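Local coordinates for D-3-phosphoglycerate dehydrogenase-related protein (PDB 4S1V) that probably oxidises a D-2-hydroxyacid such as D-3-phosphoglycerate with an NAD-type cofactor, as a D-isomer-specific 2-hydroxyacid dehydrogenase with a Rossmann-type nucleotide-binding domain, at residues N12-R15 and A19-C22; Q21-H26 and A303-V308; T29-S34 and I42-P47; R55-I60 and L289-K294; L64-P69 and E90-T95. One frame throughout, in Å; residues are numbered along the deposited sequence. Where two conformers were deposited one is given.

In the fold
Contacts 1, 2, 3 and 5 belong to the smaller domain, built on the five-stranded sheet, whereas contact 4 joins the loop after strand 50-53 to the lead-in of helix 294-312. Contact 2 is buried and wholly apolar, setting that helix against the loop before strand 27-30. Contact 1 closes the same loop on itself nearer the surface, and its Val-14 and Phe-20 touch Phe-305 of contact 2. Contacts 3 and 5 hold helix ends at the sheet's margins and meet through Leu-45 and Leu-68; one adds a salt bridge to its aromatic packing, the other sets a tyrosine ring on a helix-end peptide and aliphatic groups. Contact 4, its centre about 7 Å from the chain's centre, includes bound waters.

Contact 1: N12-R15 and A19-C22; sequences NVVR and AFQC
Phe-20 lays the face of its ring over the backbone of Arg-15. This CH-pi contact carries the pairing: Arg-15 CA stands 3.8 Å from the ring centroid, only 13° off the normal, so the main chain rather than the guanidinium covers the ring. The torsion that swings CG of Phe-20 opposite its own backbone N (chi1 -158°) sends the ring back across the loop to that position.

Carbonyl oxygens make up the second set of contacts. Arg-15 O comes within 3.5 Å of Phe-20 CG, and Val-14 O lies 3.5 Å from Phe-20 CD1, approaching the ring obliquely; these are van der Waals neighbours of the aromatic carbons. Purely apolar packing is slighter. Val-14 crosses Phe-20 at about a right angle and offers CG1 to CD1 at 4.0 Å, while its side chain also reaches Phe-301 and Phe-305 of helix 294-312. On the outer side the aliphatic part of Arg-15 runs past the ring, with CG 4.2 Å from Phe-20 CZ.

Val-28 and Val-30 of strand 27-30 also touch Phe-20. The contact thus folds the connection between strands 3-6 and 27-30 back on itself, within the crossover linking two neighbouring parallel strands of the flavodoxin-like domain (strand order 2-1-3-4-5).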
# COMPACT_ATOMS: atom_id res chain seq x y z
N ASN C 12 -30.73 -5.92 8.04
CA ASN C 12 -31.90 -5.85 8.92
C ASN C 12 -32.66 -4.54 8.75
O ASN C 12 -32.99 -3.87 9.73
CB ASN C 12 -31.50 -6.07 10.38
CG ASN C 12 -32.65 -6.57 11.24
OD1 ASN C 12 -33.53 -7.28 10.77
ND2 ASN C 12 -32.62 -6.23 12.52
N VAL C 13 -32.91 -4.18 7.50
CA VAL C 13 -33.50 -2.90 7.14
C VAL C 13 -34.97 -3.03 6.74
O VAL C 13 -35.71 -2.04 6.73
CB VAL C 13 -32.73 -2.22 5.99
CG1 VAL C 13 -31.41 -1.64 6.50
CG2 VAL C 13 -32.50 -3.19 4.83
N VAL C 14 -35.39 -4.25 6.40
CA VAL C 14 -36.77 -4.50 5.97
C VAL C 14 -37.79 -4.07 7.04
O VAL C 14 -38.81 -3.45 6.70
CB VAL C 14 -36.97 -5.97 5.50
CG1 VAL C 14 -38.45 -6.31 5.33
CG2 VAL C 14 -36.22 -6.20 4.19
N ARG C 15 -37.49 -4.34 8.31
CA ARG C 15 -38.34 -3.93 9.45
C ARG C 15 -38.68 -2.45 9.41
O ARG C 15 -39.76 -2.05 9.84
CB ARG C 15 -37.67 -4.22 10.80
CG ARG C 15 -37.61 -5.67 11.21
CD ARG C 15 -37.09 -5.86 12.65
NE ARG C 15 -35.88 -5.08 12.97
CZ ARG C 15 -35.15 -5.28 14.07
NH1 ARG C 15 -35.47 -6.22 14.95
NH2 ARG C 15 -34.07 -4.53 14.31
N ALA C 19 -43.31 -0.19 3.81
CA ALA C 19 -44.04 -1.38 3.40
C ALA C 19 -44.26 -2.39 4.54
O ALA C 19 -45.19 -3.18 4.49
CB ALA C 19 -43.35 -2.04 2.22
N PHE C 20 -43.40 -2.35 5.56
CA PHE C 20 -43.49 -3.28 6.68
C PHE C 20 -44.80 -3.15 7.47
O PHE C 20 -45.29 -4.13 8.02
CB PHE C 20 -42.29 -3.14 7.62
CG PHE C 20 -42.04 -4.36 8.47
CD1 PHE C 20 -41.39 -5.48 7.94
CD2 PHE C 20 -42.43 -4.39 9.81
CE1 PHE C 20 -41.14 -6.60 8.72
CE2 PHE C 20 -42.19 -5.51 10.60
CZ PHE C 20 -41.54 -6.61 10.06
N GLN C 21 -45.36 -1.94 7.51
CA GLN C 21 -46.64 -1.71 8.20
C GLN C 21 -47.80 -2.47 7.57
O GLN C 21 -48.79 -2.77 8.25
CB GLN C 21 -46.97 -0.22 8.30
CG GLN C 21 -46.41 0.45 9.55
CD GLN C 21 -46.86 -0.23 10.84
OE1 GLN C 21 -48.06 -0.42 11.08
NE2 GLN C 21 -45.90 -0.59 11.69
N CYS C 22 -47.67 -2.79 6.28
CA CYS C 22 -48.63 -3.63 5.56
C CYS C 22 -48.78 -5.03 6.16
O CYS C 22 -49.71 -5.76 5.81
CB CYS C 22 -48.23 -3.75 4.08
SG CYS C 22 -48.22 -2.20 3.15

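Contact 2: Q21-H26 and A303-V308; sequences QCLQGH and AAFENV
Leu-23 drives its branched end onto the face of the Phe-305 ring, in a contact where helix 294-312, near the C-terminus, packs against the loop that leads to strand 27-30 of the flavodoxin-like domain. The two side chains cross at about a right angle. CD1 of Leu-23 stands 3.5 Å from the centroid of the Phe-305 ring and 6° off its normal, a well-centred CH-pi contact. The rest of the leucine follows the ring inward: CG lies 3.7 Å from Phe-305 CG, and CD2 drops beside the root of the aromatic side chain, 3.8 Å from Phe-305 CB.

The first torsion of Phe-305 (chi1 -61°) turns its ring so that a face meets Leu-23, and each CB is directed at the opposing segment. Beyond the leucine the chain reverses through a type II beta turn from Leu-23 to His-26, with Gly-25 at positive phi, before it enters the strand. Under the helix, Phe-305 also touches Ile-6 and Val-52, and Val-308 packs on Ile-4, Val-52 and Leu-73, so this helix face is seated on the sheet.

Toward the exposed side, Cys-22 meets the aromatic residue through methylene carbons, its CB 4.2 Å from Phe-305 CB; about one turn on, Leu-23 CD2 reaches Val-308 CG1 at the same distance.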
# COMPACT_ATOMS: atom_id res chain seq x y z
N GLN C 21 -45.36 -1.94 7.51
CA GLN C 21 -46.64 -1.71 8.20
C GLN C 21 -47.80 -2.47 7.57
O GLN C 21 -48.79 -2.77 8.25
CB GLN C 21 -46.97 -0.22 8.30
CG GLN C 21 -46.41 0.45 9.55
CD GLN C 21 -46.86 -0.23 10.84
OE1 GLN C 21 -48.06 -0.42 11.08
NE2 GLN C 21 -45.90 -0.59 11.69
N CYS C 22 -47.67 -2.79 6.28
CA CYS C 22 -48.63 -3.63 5.56
C CYS C 22 -48.78 -5.03 6.16
O CYS C 22 -49.71 -5.76 5.81
CB CYS C 22 -48.23 -3.75 4.08
SG CYS C 22 -48.22 -2.20 3.15
N LEU C 23 -47.86 -5.40 7.05
CA LEU C 23 -47.90 -6.73 7.68
C LEU C 23 -48.41 -6.72 9.12
O LEU C 23 -48.35 -7.75 9.82
CB LEU C 23 -46.52 -7.39 7.61
CG LEU C 23 -45.95 -7.75 6.24
CD1 LEU C 23 -44.59 -8.40 6.43
CD2 LEU C 23 -46.89 -8.67 5.46
N GLN C 24 -48.93 -5.58 9.56
CA GLN C 24 -49.53 -5.45 10.89
C GLN C 24 -50.59 -6.53 11.12
O GLN C 24 -51.35 -6.87 10.21
CB GLN C 24 -50.13 -4.06 11.05
CG GLN C 24 -50.41 -3.64 12.49
CD GLN C 24 -51.48 -2.57 12.59
OE1 GLN C 24 -52.04 -2.12 11.58
NE2 GLN C 24 -51.78 -2.16 13.82
N GLY C 25 -50.63 -7.09 12.32
CA GLY C 25 -51.57 -8.17 12.64
C GLY C 25 -51.17 -9.53 12.07
O GLY C 25 -52.00 -10.43 11.94
N HIS C 26 -49.89 -9.66 11.71
CA HIS C 26 -49.32 -10.95 11.33
C HIS C 26 -48.13 -11.21 12.20
O HIS C 26 -47.56 -10.28 12.78
CB HIS C 26 -48.89 -10.97 9.87
CG HIS C 26 -50.04 -11.08 8.89
ND1 HIS C 26 -50.66 -12.25 8.64
CD2 HIS C 26 -50.65 -10.12 8.09
CE1 HIS C 26 -51.63 -12.05 7.72
NE2 HIS C 26 -51.62 -10.75 7.38
N ALA C 303 -45.10 -4.82 -2.83
CA ALA C 303 -45.74 -5.78 -3.74
C ALA C 303 -45.73 -7.20 -3.16
O ALA C 303 -46.74 -7.90 -3.23
CB ALA C 303 -45.09 -5.74 -5.11
N ALA C 304 -44.59 -7.59 -2.58
CA ALA C 304 -44.48 -8.89 -1.92
C ALA C 304 -45.44 -9.01 -0.74
O ALA C 304 -46.11 -10.04 -0.58
CB ALA C 304 -43.04 -9.16 -1.48
N PHE C 305 -45.53 -7.96 0.08
CA PHE C 305 -46.44 -7.96 1.23
C PHE C 305 -47.91 -7.86 0.82
O PHE C 305 -48.79 -8.35 1.52
CB PHE C 305 -46.09 -6.84 2.22
CG PHE C 305 -44.71 -6.94 2.81
CD1 PHE C 305 -43.98 -8.13 2.73
CD2 PHE C 305 -44.15 -5.85 3.46
CE1 PHE C 305 -42.72 -8.22 3.28
CE2 PHE C 305 -42.88 -5.94 4.02
CZ PHE C 305 -42.17 -7.12 3.93
N GLU C 306 -48.14 -7.22 -0.33
CA GLU C 306 -49.47 -7.13 -0.93
C GLU C 306 -49.97 -8.52 -1.30
O GLU C 306 -51.13 -8.86 -1.08
CB GLU C 306 -49.44 -6.21 -2.16
CG GLU C 306 -50.68 -6.20 -3.03
CD GLU C 306 -50.41 -5.75 -4.46
OE1 GLU C 306 -49.46 -4.97 -4.70
OE2 GLU C 306 -51.16 -6.17 -5.37
N ASN C 307 -49.08 -9.33 -1.87
CA ASN C 307 -49.42 -10.69 -2.26
C ASN C 307 -49.65 -11.61 -1.05
O ASN C 307 -50.49 -12.51 -1.09
CB ASN C 307 -48.38 -11.26 -3.21
CG ASN C 307 -48.49 -10.67 -4.61
OD1 ASN C 307 -49.58 -10.27 -5.04
ND2 ASN C 307 -47.37 -10.63 -5.32
N VAL C 308 -48.90 -11.36 0.02
CA VAL C 308 -49.10 -12.05 1.29
C VAL C 308 -50.53 -11.82 1.80
O VAL C 308 -51.23 -12.79 2.12
CB VAL C 308 -48.05 -11.63 2.34
CG1 VAL C 308 -48.44 -12.13 3.73
CG2 VAL C 308 -46.67 -12.18 1.97

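Contact 3: T29-S34 and I42-P47; sequences TVFNDS and IERLKP
Arg-44 lies along the face of Phe-31 and ends on the carboxylate of Asp-33, so that one side chain joins helix 38-45 to the chain leaving strand 27-30. The close-packed part is the arginine on the aromatic ring. Its CD stands over the ring centre, 3.5 Å from the centroid of Phe-31, and CG approaches Phe-31 CZ equally closely. The two side chains slide past each other in opposite directions, and the guanidinium lies flat, its plane 3° from that of the ring and its centre 4.5 Å away: an offset cation-pi stack in which the charged group overhangs the rim. The arginine leaves the helix with CG opposite the backbone N (chi1 165°), runs straight, and bends only at chi3 to bring its end over the ring. On the opposite face of the ring, Thr-29 CG2 packs toward the rim.

Leu-45 adds a looser apolar touch, CD2 to Phe-31 CE2 at 4.4 Å, while its side chain also rests on Ala-5 of the sheet. The outer side is polar and more exposed. There Asp-33 receives the guanidinium end-on. Arg-44 NH1 binds Asp-33 OD1 at 2.7 Å, with OD1 lying out of the guanidinium plane. Arg-44 NH2 bonds at 2.9 Å, and straighter (166°), to the syn lone pair of Asp-33 OD2. Carboxylate and guanidinium are nearly coplanar.

Held by two bonds at its edge and by an aromatic ring beneath, the guanidinium has little freedom to rotate. The paired charges would be expected to favour the ionised forms of both residues, tying the loop that follows strand 27-30 to helix 38-45 of the same beta-alpha unit.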
# COMPACT_ATOMS: atom_id res chain seq x y z
N THR C 29 -41.14 -12.88 11.37
CA THR C 29 -39.72 -12.96 11.74
C THR C 29 -38.85 -12.65 10.53
O THR C 29 -39.02 -13.24 9.45
CB THR C 29 -39.33 -14.35 12.27
OG1 THR C 29 -40.21 -14.73 13.33
CG2 THR C 29 -37.88 -14.35 12.79
N VAL C 30 -37.92 -11.71 10.71
CA VAL C 30 -36.96 -11.34 9.68
C VAL C 30 -35.58 -11.89 10.02
O VAL C 30 -34.98 -11.53 11.04
CB VAL C 30 -36.86 -9.80 9.52
CG1 VAL C 30 -35.97 -9.46 8.34
CG2 VAL C 30 -38.24 -9.18 9.34
N PHE C 31 -35.07 -12.77 9.16
CA PHE C 31 -33.73 -13.31 9.35
C PHE C 31 -32.68 -12.46 8.63
O PHE C 31 -32.98 -11.82 7.62
CB PHE C 31 -33.67 -14.78 8.95
CG PHE C 31 -34.49 -15.67 9.84
CD1 PHE C 31 -34.03 -16.01 11.11
CD2 PHE C 31 -35.74 -16.14 9.43
CE1 PHE C 31 -34.79 -16.81 11.95
CE2 PHE C 31 -36.50 -16.94 10.26
CZ PHE C 31 -36.03 -17.28 11.52
N ASN C 32 -31.46 -12.45 9.17
CA ASN C 32 -30.43 -11.50 8.75
C ASN C 32 -29.12 -12.15 8.34
O ASN C 32 -28.26 -11.52 7.73
CB ASN C 32 -30.16 -10.48 9.86
CG ASN C 32 -31.42 -9.78 10.35
OD1 ASN C 32 -31.65 -9.67 11.55
ND2 ASN C 32 -32.23 -9.29 9.42
N ASP C 33 -28.97 -13.42 8.69
CA ASP C 33 -27.75 -14.14 8.36
C ASP C 33 -27.91 -14.86 7.03
O ASP C 33 -29.03 -15.02 6.53
CB ASP C 33 -27.35 -15.10 9.50
CG ASP C 33 -28.46 -16.07 9.91
OD1 ASP C 33 -29.55 -16.06 9.29
OD2 ASP C 33 -28.24 -16.84 10.86
N SER C 34 -26.80 -15.27 6.45
CA SER C 34 -26.84 -16.05 5.23
C SER C 34 -26.67 -17.52 5.59
O SER C 34 -25.61 -17.95 6.03
CB SER C 34 -25.74 -15.58 4.28
OG SER C 34 -25.53 -16.53 3.26
N ILE C 42 -34.38 -25.81 7.18
CA ILE C 42 -35.54 -26.64 7.48
C ILE C 42 -35.92 -26.52 8.95
O ILE C 42 -37.09 -26.28 9.28
CB ILE C 42 -35.32 -28.12 7.06
CG1 ILE C 42 -35.42 -28.26 5.54
CG2 ILE C 42 -36.31 -29.05 7.75
CD1 ILE C 42 -34.64 -29.42 4.97
N GLU C 43 -34.94 -26.66 9.84
CA GLU C 43 -35.19 -26.55 11.27
C GLU C 43 -35.67 -25.15 11.66
O GLU C 43 -36.48 -25.00 12.57
CB GLU C 43 -33.97 -26.97 12.10
CG GLU C 43 -33.60 -28.45 11.98
CD GLU C 43 -34.80 -29.38 12.12
OE1 GLU C 43 -35.49 -29.32 13.17
OE2 GLU C 43 -35.05 -30.17 11.19
N ARG C 44 -35.16 -24.14 10.97
CA ARG C 44 -35.52 -22.75 11.23
C ARG C 44 -36.92 -22.39 10.70
O ARG C 44 -37.68 -21.68 11.37
CB ARG C 44 -34.45 -21.82 10.64
CG ARG C 44 -34.83 -20.36 10.50
CD ARG C 44 -33.71 -19.55 9.86
NE ARG C 44 -32.54 -19.42 10.73
CZ ARG C 44 -31.44 -18.74 10.43
NH1 ARG C 44 -31.34 -18.10 9.26
NH2 ARG C 44 -30.44 -18.69 11.29
N LEU C 45 -37.27 -22.92 9.53
CA LEU C 45 -38.50 -22.53 8.83
C LEU C 45 -39.73 -23.40 9.09
O LEU C 45 -40.82 -23.10 8.58
CB LEU C 45 -38.24 -22.41 7.32
CG LEU C 45 -37.13 -21.45 6.85
CD1 LEU C 45 -36.92 -21.54 5.35
CD2 LEU C 45 -37.41 -20.02 7.28
N LYS C 46 -39.57 -24.47 9.87
CA LYS C 46 -40.69 -25.40 10.14
C LYS C 46 -42.03 -24.73 10.48
O LYS C 46 -43.03 -25.03 9.83
CB LYS C 46 -40.32 -26.47 11.17
CG LYS C 46 -39.67 -27.70 10.55
CD LYS C 46 -40.17 -28.98 11.18
CE LYS C 46 -39.42 -30.19 10.63
NZ LYS C 46 -39.69 -30.48 9.19
N PRO C 47 -42.05 -23.81 11.48
CA PRO C 47 -43.35 -23.26 11.92
C PRO C 47 -43.97 -22.23 10.97
O PRO C 47 -45.06 -21.72 11.25
CB PRO C 47 -43.00 -22.59 13.25
CG PRO C 47 -41.59 -22.16 13.08
CD PRO C 47 -40.93 -23.24 12.26

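Contact 4: R55-I60 and L289-K294; sequences RERTPI and LGYVEK
Tyr-291 reaches across to Arg-57 and Arg-55, which deal with its hydroxyl and its ring respectively. Arg-57 NE donates to Tyr-291 OH at 3.0 Å, with an N-H...O angle of 157° and the oxygen near the guanidinium plane. Arg-55 makes a CH-pi contact, its CG 3.7 Å from the centroid of the Tyr-291 ring and 14° off the normal. At the guanidinium edge, Arg-57 NH2 also meets Val-292 CG2 at 3.4 Å.

Two waters extend this shell. One lies 2.9 Å from Tyr-291 OH and accepts a hydrogen bond from Glu-56 N; the other is bound weakly by both the hydroxyl and Arg-57 NH2.

Farther out, Arg-57 NH1 donates to Asp-8 O, and in the conformer given Arg-55 NH1 bonds to Lys-79 O. A type I turn from Leu-289 to Val-292 presents the tyrosine, and its first two amides are held by Asp-263. Glu-293 caps helix 294-312 and binds Thr-144 N of the second subunit.

The contact bridges loops from the two domains' sheets, consistent with the interdomain cleft of D-2-hydroxyacid dehydrogenases. The phenol oxygen is gripped by an arginine, one water and, weakly, a second; the nearby positive charge would tend to polarise it, in a largely polar link to the loop leading into helix 294-312.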
# COMPACT_ATOMS: atom_id res chain seq x y z
N ARG C 55 -35.16 -11.60 -3.85
CA ARG C 55 -34.59 -12.02 -5.13
C ARG C 55 -34.05 -13.45 -5.05
O ARG C 55 -34.77 -14.36 -4.62
CB ARG C 55 -33.55 -11.01 -5.63
CG ARG C 55 -34.10 -9.61 -5.87
CD ARG C 55 -35.26 -9.60 -6.86
NE ARG C 55 -34.85 -10.04 -8.19
CZ ARG C 55 -35.34 -11.11 -8.82
NH1 ARG C 55 -36.27 -11.84 -8.24
NH2 ARG C 55 -34.89 -11.44 -10.02
N GLU C 56 -32.79 -13.66 -5.44
CA GLU C 56 -32.20 -15.02 -5.55
C GLU C 56 -31.25 -15.42 -4.40
O GLU C 56 -30.44 -16.33 -4.57
CB GLU C 56 -31.46 -15.19 -6.89
CG GLU C 56 -32.16 -14.59 -8.11
CD GLU C 56 -31.70 -15.20 -9.42
OE1 GLU C 56 -31.16 -16.32 -9.43
OE2 GLU C 56 -31.90 -14.55 -10.46
N ARG C 57 -31.35 -14.76 -3.25
CA ARG C 57 -30.39 -15.01 -2.14
C ARG C 57 -30.48 -16.42 -1.54
O ARG C 57 -29.51 -16.90 -0.95
CB ARG C 57 -30.55 -13.95 -1.06
CG ARG C 57 -30.16 -12.57 -1.54
CD ARG C 57 -30.49 -11.50 -0.51
NE ARG C 57 -30.29 -10.17 -1.07
CZ ARG C 57 -30.32 -9.04 -0.37
NH1 ARG C 57 -30.53 -9.06 0.94
NH2 ARG C 57 -30.12 -7.88 -0.99
N THR C 58 -31.62 -17.08 -1.69
CA THR C 58 -31.77 -18.49 -1.29
C THR C 58 -32.45 -19.31 -2.38
O THR C 58 -33.55 -18.98 -2.81
CB THR C 58 -32.55 -18.61 0.04
OG1 THR C 58 -31.76 -18.07 1.11
CG2 THR C 58 -32.86 -20.08 0.38
N PRO C 59 -31.80 -20.40 -2.83
CA PRO C 59 -32.51 -21.28 -3.75
C PRO C 59 -33.60 -22.08 -3.01
O PRO C 59 -33.39 -22.48 -1.87
CB PRO C 59 -31.42 -22.23 -4.25
CG PRO C 59 -30.42 -22.26 -3.13
CD PRO C 59 -30.44 -20.88 -2.53
N ILE C 60 -34.74 -22.29 -3.66
CA ILE C 60 -35.77 -23.17 -3.12
C ILE C 60 -35.63 -24.53 -3.79
O ILE C 60 -35.92 -24.69 -4.97
CB ILE C 60 -37.20 -22.60 -3.35
CG1 ILE C 60 -37.34 -21.20 -2.73
CG2 ILE C 60 -38.25 -23.55 -2.80
CD1 ILE C 60 -37.04 -21.12 -1.25
N LEU C 289 -25.18 -5.02 -5.02
CA LEU C 289 -25.90 -3.82 -4.60
C LEU C 289 -26.97 -3.31 -5.56
O LEU C 289 -27.85 -2.56 -5.15
CB LEU C 289 -24.91 -2.70 -4.30
CG LEU C 289 -23.91 -2.92 -3.16
CD1 LEU C 289 -22.91 -1.77 -3.11
CD2 LEU C 289 -24.65 -3.06 -1.83
N GLY C 290 -26.91 -3.72 -6.83
CA GLY C 290 -27.82 -3.20 -7.87
C GLY C 290 -29.20 -2.83 -7.33
O GLY C 290 -29.61 -1.67 -7.38
N TYR C 291 -29.89 -3.83 -6.79
CA TYR C 291 -31.27 -3.65 -6.33
C TYR C 291 -31.40 -3.23 -4.86
O TYR C 291 -32.50 -2.98 -4.37
CB TYR C 291 -32.11 -4.90 -6.63
CG TYR C 291 -31.66 -6.17 -5.94
CD1 TYR C 291 -32.08 -6.46 -4.64
CD2 TYR C 291 -30.86 -7.10 -6.59
CE1 TYR C 291 -31.69 -7.62 -3.99
CE2 TYR C 291 -30.47 -8.28 -5.95
CZ TYR C 291 -30.89 -8.52 -4.65
OH TYR C 291 -30.52 -9.67 -4.00
N VAL C 292 -30.27 -3.14 -4.16
CA VAL C 292 -30.26 -2.88 -2.72
C VAL C 292 -30.25 -1.37 -2.50
O VAL C 292 -29.20 -0.73 -2.51
CB VAL C 292 -29.04 -3.56 -2.05
CG1 VAL C 292 -29.08 -3.39 -0.54
CG2 VAL C 292 -29.02 -5.05 -2.41
N GLU C 293 -31.44 -0.81 -2.29
CA GLU C 293 -31.65 0.63 -2.30
C GLU C 293 -33.01 0.94 -1.66
O GLU C 293 -33.93 0.11 -1.73
CB GLU C 293 -31.57 1.14 -3.75
CG GLU C 293 -31.63 2.65 -3.93
CD GLU C 293 -33.06 3.14 -4.11
OE1 GLU C 293 -33.84 2.49 -4.84
OE2 GLU C 293 -33.40 4.17 -3.51
N LYS C 294 -33.13 2.10 -1.01
CA LYS C 294 -34.35 2.48 -0.28
C LYS C 294 -35.64 2.33 -1.10
O LYS C 294 -36.48 1.48 -0.79
CB LYS C 294 -34.23 3.91 0.30
CG LYS C 294 -35.36 4.32 1.25
CD LYS C 294 -35.25 3.62 2.60
CE LYS C 294 -36.15 4.24 3.66
NZ LYS C 294 -37.59 3.88 3.48
O HOH W 1 -29.90 -12.08 -5.46
O HOH W 2 -28.23 -8.43 -3.05

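Contact 5: L64-P69 and E90-T95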
# COMPACT_ATOMS: atom_id res chain seq x y z
N LEU C 64 -35.91 -28.53 0.57
CA LEU C 64 -36.64 -27.57 1.39
C LEU C 64 -38.14 -27.85 1.37
O LEU C 64 -38.77 -27.95 2.42
CB LEU C 64 -36.36 -26.12 0.95
CG LEU C 64 -35.04 -25.42 1.29
CD1 LEU C 64 -35.18 -23.92 1.07
CD2 LEU C 64 -34.60 -25.70 2.73
N LEU C 65 -38.70 -27.97 0.17
CA LEU C 65 -40.13 -28.19 -0.02
C LEU C 65 -40.61 -29.51 0.60
O LEU C 65 -41.72 -29.59 1.14
CB LEU C 65 -40.48 -28.15 -1.51
CG LEU C 65 -40.27 -26.82 -2.24
CD1 LEU C 65 -40.02 -27.05 -3.72
CD2 LEU C 65 -41.45 -25.88 -2.03
N ALA C 66 -39.76 -30.54 0.54
CA ALA C 66 -40.09 -31.85 1.09
C ALA C 66 -40.21 -31.82 2.62
O ALA C 66 -40.96 -32.61 3.19
CB ALA C 66 -39.07 -32.90 0.66
N HIS C 67 -39.50 -30.89 3.26
CA HIS C 67 -39.41 -30.87 4.71
C HIS C 67 -40.03 -29.68 5.39
O HIS C 67 -39.74 -29.39 6.56
CB HIS C 67 -37.96 -31.04 5.13
CG HIS C 67 -37.38 -32.35 4.69
ND1 HIS C 67 -37.69 -33.51 5.29
CD2 HIS C 67 -36.50 -32.66 3.65
CE1 HIS C 67 -37.04 -34.52 4.68
NE2 HIS C 67 -36.31 -33.99 3.68
N LEU C 68 -40.90 -28.98 4.66
CA LEU C 68 -41.61 -27.83 5.21
C LEU C 68 -43.12 -27.95 4.92
O LEU C 68 -43.65 -27.24 4.06
CB LEU C 68 -41.04 -26.52 4.67
CG LEU C 68 -39.61 -26.13 5.09
CD1 LEU C 68 -39.13 -24.91 4.32
CD2 LEU C 68 -39.50 -25.90 6.59
N PRO C 69 -43.82 -28.85 5.66
CA PRO C 69 -45.23 -29.16 5.41
C PRO C 69 -46.23 -28.06 5.79
O PRO C 69 -47.36 -28.06 5.29
CB PRO C 69 -45.47 -30.41 6.27
CG PRO C 69 -44.50 -30.28 7.38
CD PRO C 69 -43.27 -29.67 6.77
N GLU C 90 -45.59 -26.00 -6.46
CA GLU C 90 -47.03 -26.26 -6.47
C GLU C 90 -47.32 -27.74 -6.28
O GLU C 90 -48.27 -28.11 -5.60
CB GLU C 90 -47.66 -25.73 -7.76
CG GLU C 90 -47.48 -24.22 -7.92
CD GLU C 90 -47.96 -23.69 -9.25
OE1 GLU C 90 -47.56 -24.21 -10.31
OE2 GLU C 90 -48.74 -22.71 -9.22
N ARG C 91 -46.46 -28.58 -6.86
CA ARG C 91 -46.51 -30.02 -6.66
C ARG C 91 -46.43 -30.40 -5.17
O ARG C 91 -46.95 -31.43 -4.76
CB ARG C 91 -45.40 -30.70 -7.48
CG ARG C 91 -45.46 -32.22 -7.55
CD ARG C 91 -44.65 -32.84 -6.43
NE ARG C 91 -44.54 -34.29 -6.58
CZ ARG C 91 -43.55 -34.91 -7.20
NH1 ARG C 91 -42.56 -34.22 -7.76
NH2 ARG C 91 -43.56 -36.23 -7.28
N TYR C 92 -45.78 -29.55 -4.37
CA TYR C 92 -45.77 -29.72 -2.91
C TYR C 92 -46.83 -28.88 -2.20
O TYR C 92 -46.76 -28.69 -0.98
CB TYR C 92 -44.39 -29.41 -2.33
CG TYR C 92 -43.43 -30.56 -2.46
CD1 TYR C 92 -42.66 -30.71 -3.61
CD2 TYR C 92 -43.30 -31.50 -1.44
CE1 TYR C 92 -41.78 -31.76 -3.74
CE2 TYR C 92 -42.42 -32.56 -1.56
CZ TYR C 92 -41.67 -32.68 -2.72
OH TYR C 92 -40.79 -33.73 -2.87
N GLY C 93 -47.79 -28.38 -2.97
CA GLY C 93 -48.88 -27.56 -2.44
C GLY C 93 -48.46 -26.17 -2.00
O GLY C 93 -49.09 -25.57 -1.13
N VAL C 94 -47.40 -25.64 -2.60
CA VAL C 94 -46.97 -24.29 -2.26
C VAL C 94 -47.28 -23.33 -3.39
O VAL C 94 -46.82 -23.51 -4.52
CB VAL C 94 -45.48 -24.22 -1.87
CG1 VAL C 94 -45.09 -22.80 -1.49
CG2 VAL C 94 -45.19 -25.19 -0.72
N THR C 95 -48.10 -22.33 -3.07
CA THR C 95 -48.39 -21.22 -3.98
C THR C 95 -47.18 -20.31 -4.06
O THR C 95 -46.60 -19.93 -3.03
CB THR C 95 -49.62 -20.41 -3.51
OG1 THR C 95 -50.71 -21.30 -3.27
CG2 THR C 95 -50.06 -19.38 -4.57
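The hydroxyl of Tyr-92 hydrogen-bonds to Glu-62 OE2, a carboxylate at the start of the helix whose last turn lies beneath the tyrosine ring. Between that anchor and the tyrosine backbone, the ring spreads over the end of helix 62-66. Leu-65 C and Ala-66 N lie over one face, and Ala-66 CA comes within 3.6 Å of Tyr-92 CE2. Leu-65 O is equally close to Tyr-92 CD2, so much of the contact is made by a peptide unit rather than by side chains. Leu-65 CB joins in nearer the root of the ring: it is 4.2 Å from the centroid of Tyr-92, 23° off the normal, a displaced CH-pi approach. On the hydroxyl side Ala-66 CB also approaches, 4.0 Å from Tyr-92 OH.

The tyrosine sits where helix 86-91 ends in a Schellman motif. Gly-93, at positive phi, is the C-prime residue; its N bonds to Glu-90 O at 2.7 Å, and Val-94 N returns to Cys-89 O. This reversal releases the chain into strand 95-98, an outer strand of the parallel sheet, so that Tyr-92 and Val-94 both pack against Leu-65 of helix 62-66.

Deeper in, the leucine turns from ring to aliphatic partner. Leu-65 extends toward Val-94 and crosses it obliquely, CD2 meeting Val-94 CG2 at 4.0 Å. Leu-88, Cys-89 and Ile-60 also touch the Leu-65 side chain.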